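PDB 1ULQ: putative acetyl-CoA acetyltransferase from Thermus thermophilus, which probably acts as a thiolase, transferring acyl groups between coenzyme A thioesters in lipid metabolism. Local coordinates for residues V48-G54 with V110-V116; A100-W104 with V281-A285. All coordinates share one frame; numbering follows the deposited sequence.

How the contacts relate
Along the chain the four segments come in the order 48-54, 100-104, 110-116 and 281-285, so the two contacts interleave. Contact 1 pairs two neighbouring strands of a mixed sheet; contact 2 lays the end of helix 91-104 against a third strand of that sheet, 279-288. Their centres are 14 Å apart, and they meet where Y111 of contact 1 packs on the helix: its CZ is 3.4 Å from A102 CB. That helix precedes strand 110-118 by a short connection and supplies one segment of contact 2. Contact 2 also joins the N-terminal and C-terminal thiolase family regions. Both contacts reach the second subunit, so this part of the sheet lies at the interface with it.

Contact 1: residues V48-G54 with V110-V116; sequences VEDVYAG and VYIGSGV
E49 lays its CB over one face of the Y111 ring, a CH-pi contact with 4.1 Å from CB to the ring centroid, at the entrance to a parallel strand pair whose short segment axes are inclined at 30°. E49 N, just ahead of the strand, bonds to V110 O; within the pair, Y52 N bonds to I112 O (2.9 Å, 160° at the hydrogen) and V116 N to G54 O. Y52 O is gripped twice, by S114 N and by S114 OG (each 2.8 Å from Y52 O), and the two donors arrive from opposite faces of the carbonyl plane. The hydroxyl gets there because chi1 of S114, 52°, sets OG between the backbone N and carbonyl carbon.

The side chain of Y111 can be followed outward. Its CB lifts the ring off the sheet on the side shared with D50 and Y52. CD2 comes 4.1 Å from Y52 CE1, the two side chains running alongside each other. CE2 lies 3.7 Å from D50 CB. CZ meets E49 CG at 3.5 Å, and OH, beyond it, makes a weak hydrogen bond to G108 N. Helix 91-104 packs on the same ring through A99, A102 and I103. Cut back to alanine, Y111 would probably leave a gap beneath that helix and strip the E49 methylenes of their aromatic support. Across the sheet V51 CG2 touches I112 CD1 at 3.8 Å, and I112 goes on to L34 and L37 of helix 26-41.

The chemistry is therefore divided: backbone bonds, one side-chain hydroxyl bond and carbon packing, including the CH-pi contact, join the segments, whereas the acidic ends of E49 and D50 make salt bridges across the interface, to K304 and R87 of the second subunit respectively.

Contact 2: residues A100-W104 with V281-A285; sequences ARAIW and VRAIA
V281 and I284, three residues apart on one strand, both point at the helix end formed by A100, R101 and W104, a spacing that simple strand alternation would not give. A classic beta bulge explains it: two residues, R282 and A283, stand opposite the single V396 on the next strand, and R282 turns away to a salt bridge with E398. The helix and strand segments run at 111° to each other, their axes 10.5 Å apart at closest, a gap bridged by side chains.

W104 presents the edge of its six-membered ring, with V281 O in the ring plane, 3.6 Å from CZ2. V281 CG1, anti to the backbone N (chi1 177°), reaches both CZ2 of W104, at 3.9 Å, and CB of A100, at 4.0 Å. I284 CD1 lies 3.9 Å from W104 CH2 and 3.8 Å from R101 NE, while I284 CG2 touches R101 NH2 at 3.5 Å; the side chains of R101 and I284 extend toward one another from their two segments.

The two segments thus meet through van der Waals packing, in which methyl groups also touch the guanidinium of R101 and the W104 edge meets a carbonyl oxygen, while R101, packed on I284, makes a salt bridge through NE to E107 of the second subunit.

Contact 1: residues V48-G54 with V110-V116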
# COMPACT_ATOMS: atom_id res chain seq x y z
N VAL C 48 38.25 16.01 -0.30
CA VAL C 48 37.33 15.59 -1.35
C VAL C 48 36.46 16.76 -1.79
O VAL C 48 35.89 17.49 -0.98
CB VAL C 48 36.41 14.47 -0.86
CG1 VAL C 48 35.62 13.90 -2.03
CG2 VAL C 48 37.21 13.39 -0.19
N GLU C 49 36.36 16.91 -3.11
CA GLU C 49 35.59 17.97 -3.75
C GLU C 49 34.11 17.64 -3.91
O GLU C 49 33.24 18.45 -3.56
CB GLU C 49 36.20 18.23 -5.12
CG GLU C 49 35.49 19.24 -5.98
CD GLU C 49 35.59 20.63 -5.44
OE1 GLU C 49 36.49 20.89 -4.61
OE2 GLU C 49 34.77 21.47 -5.85
N ASP C 50 33.82 16.47 -4.45
CA ASP C 50 32.44 16.06 -4.69
C ASP C 50 32.38 14.53 -4.68
O ASP C 50 33.41 13.86 -4.86
CB ASP C 50 32.00 16.62 -6.06
CG ASP C 50 30.52 16.39 -6.35
OD1 ASP C 50 29.75 16.14 -5.41
OD2 ASP C 50 30.14 16.49 -7.55
N VAL C 51 31.20 13.96 -4.45
CA VAL C 51 31.07 12.51 -4.43
C VAL C 51 29.99 12.04 -5.37
O VAL C 51 28.81 12.33 -5.19
CB VAL C 51 30.77 11.97 -3.00
CG1 VAL C 51 30.19 10.58 -3.08
CG2 VAL C 51 32.03 11.92 -2.17
N TYR C 52 30.38 11.31 -6.41
CA TYR C 52 29.41 10.78 -7.35
C TYR C 52 29.11 9.36 -6.95
O TYR C 52 30.00 8.62 -6.53
CB TYR C 52 29.95 10.79 -8.79
CG TYR C 52 30.00 12.15 -9.45
CD1 TYR C 52 31.22 12.80 -9.64
CD2 TYR C 52 28.84 12.77 -9.90
CE1 TYR C 52 31.28 14.04 -10.27
CE2 TYR C 52 28.90 14.01 -10.54
CZ TYR C 52 30.12 14.64 -10.73
OH TYR C 52 30.19 15.85 -11.37
N ALA C 53 27.84 8.97 -7.07
CA ALA C 53 27.42 7.62 -6.73
C ALA C 53 26.29 7.16 -7.63
O ALA C 53 25.35 7.92 -7.92
CB ALA C 53 26.99 7.55 -5.28
N GLY C 54 26.37 5.91 -8.07
CA GLY C 54 25.34 5.36 -8.93
C GLY C 54 24.32 4.54 -8.15
O GLY C 54 24.68 3.75 -7.28
N VAL C 110 40.37 16.26 -6.03
CA VAL C 110 40.04 14.99 -5.40
C VAL C 110 38.56 14.67 -5.55
O VAL C 110 37.72 15.41 -5.04
CB VAL C 110 40.39 15.03 -3.92
CG1 VAL C 110 39.92 13.77 -3.24
CG2 VAL C 110 41.89 15.21 -3.75
N TYR C 111 38.25 13.58 -6.23
CA TYR C 111 36.86 13.17 -6.43
C TYR C 111 36.62 11.69 -6.11
O TYR C 111 37.54 10.88 -6.18
CB TYR C 111 36.44 13.40 -7.88
CG TYR C 111 36.13 14.84 -8.24
CD1 TYR C 111 37.14 15.80 -8.39
CD2 TYR C 111 34.81 15.23 -8.47
CE1 TYR C 111 36.83 17.12 -8.77
CE2 TYR C 111 34.50 16.54 -8.85
CZ TYR C 111 35.50 17.47 -9.00
OH TYR C 111 35.14 18.74 -9.41
N ILE C 112 35.39 11.34 -5.75
CA ILE C 112 35.05 9.95 -5.47
C ILE C 112 34.00 9.46 -6.45
O ILE C 112 32.99 10.13 -6.68
CB ILE C 112 34.48 9.74 -4.04
CG1 ILE C 112 35.53 10.04 -2.97
CG2 ILE C 112 34.02 8.29 -3.88
CD1 ILE C 112 35.05 9.74 -1.55
N GLY C 113 34.23 8.30 -7.05
CA GLY C 113 33.27 7.72 -7.97
C GLY C 113 32.79 6.46 -7.27
O GLY C 113 33.60 5.59 -6.94
N SER C 114 31.49 6.34 -7.04
CA SER C 114 31.00 5.17 -6.33
C SER C 114 29.60 4.73 -6.73
O SER C 114 28.96 5.34 -7.60
CB SER C 114 31.02 5.44 -4.84
OG SER C 114 30.35 6.66 -4.57
N GLY C 115 29.13 3.67 -6.08
CA GLY C 115 27.81 3.15 -6.36
C GLY C 115 27.31 2.27 -5.24
O GLY C 115 28.11 1.69 -4.50
N VAL C 116 25.99 2.19 -5.10
CA VAL C 116 25.36 1.36 -4.08
C VAL C 116 24.01 0.86 -4.59
O VAL C 116 23.40 1.47 -5.47
CB VAL C 116 25.13 2.16 -2.75
CG1 VAL C 116 24.21 3.34 -2.99
CG2 VAL C 116 24.54 1.23 -1.68

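Contact 2: residues A100-W104 with V281-A285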
# COMPACT_ATOMS: atom_id res chain seq x y z
N ALA C 100 36.15 11.53 -13.25
CA ALA C 100 37.28 11.76 -14.13
C ALA C 100 37.08 13.04 -14.95
O ALA C 100 37.95 13.89 -14.98
CB ALA C 100 37.48 10.56 -15.05
N ARG C 101 35.93 13.17 -15.60
CA ARG C 101 35.69 14.32 -16.46
C ARG C 101 35.81 15.65 -15.73
O ARG C 101 36.17 16.66 -16.34
CB ARG C 101 34.32 14.21 -17.13
CG ARG C 101 34.12 12.92 -17.88
CD ARG C 101 33.44 13.09 -19.23
NE ARG C 101 33.05 11.79 -19.77
CZ ARG C 101 31.92 11.16 -19.47
NH1 ARG C 101 31.06 11.73 -18.63
NH2 ARG C 101 31.66 9.96 -19.96
N ALA C 102 35.51 15.65 -14.43
CA ALA C 102 35.60 16.87 -13.63
C ALA C 102 37.08 17.21 -13.39
O ALA C 102 37.49 18.37 -13.45
CB ALA C 102 34.89 16.67 -12.29
N ILE C 103 37.88 16.18 -13.12
CA ILE C 103 39.30 16.35 -12.88
C ILE C 103 39.95 16.86 -14.16
O ILE C 103 40.83 17.71 -14.10
CB ILE C 103 39.92 15.02 -12.42
CG1 ILE C 103 39.33 14.63 -11.06
CG2 ILE C 103 41.42 15.14 -12.34
CD1 ILE C 103 39.84 13.32 -10.52
N TRP C 104 39.52 16.35 -15.31
CA TRP C 104 40.07 16.80 -16.59
C TRP C 104 39.69 18.26 -16.86
O TRP C 104 40.45 18.99 -17.50
CB TRP C 104 39.55 15.95 -17.76
CG TRP C 104 39.99 14.51 -17.78
CD1 TRP C 104 41.08 13.97 -17.17
CD2 TRP C 104 39.35 13.44 -18.48
NE1 TRP C 104 41.16 12.62 -17.44
CE2 TRP C 104 40.11 12.27 -18.25
CE3 TRP C 104 38.20 13.35 -19.29
CZ2 TRP C 104 39.77 11.03 -18.80
CZ3 TRP C 104 37.86 12.11 -19.84
CH2 TRP C 104 38.64 10.97 -19.59
N VAL C 281 42.81 6.93 -15.80
CA VAL C 281 41.65 6.83 -16.67
C VAL C 281 42.03 7.34 -18.06
O VAL C 281 42.32 8.53 -18.25
CB VAL C 281 40.47 7.65 -16.11
CG1 VAL C 281 39.30 7.60 -17.06
CG2 VAL C 281 40.07 7.11 -14.77
N ARG C 282 42.05 6.43 -19.03
CA ARG C 282 42.42 6.80 -20.39
C ARG C 282 41.26 7.33 -21.23
O ARG C 282 41.35 8.44 -21.75
CB ARG C 282 43.05 5.60 -21.10
CG ARG C 282 44.57 5.64 -21.12
CD ARG C 282 45.09 5.94 -22.52
NE ARG C 282 46.48 5.53 -22.69
CZ ARG C 282 47.12 5.51 -23.85
NH1 ARG C 282 46.50 5.89 -24.97
NH2 ARG C 282 48.38 5.11 -23.90
N ALA C 283 40.19 6.56 -21.39
CA ALA C 283 39.07 7.04 -22.18
C ALA C 283 37.75 6.45 -21.74
O ALA C 283 37.71 5.33 -21.21
CB ALA C 283 39.30 6.72 -23.64
N ILE C 284 36.67 7.20 -21.98
CA ILE C 284 35.33 6.75 -21.62
C ILE C 284 34.41 6.85 -22.83
O ILE C 284 34.58 7.72 -23.69
CB ILE C 284 34.73 7.63 -20.52
CG1 ILE C 284 35.75 7.87 -19.42
CG2 ILE C 284 33.52 6.94 -19.93
CD1 ILE C 284 35.38 9.03 -18.52
N ALA C 285 33.42 5.95 -22.90
CA ALA C 285 32.47 5.95 -24.01
C ALA C 285 31.13 5.34 -23.61
O ALA C 285 31.07 4.32 -22.94
CB ALA C 285 33.04 5.19 -25.21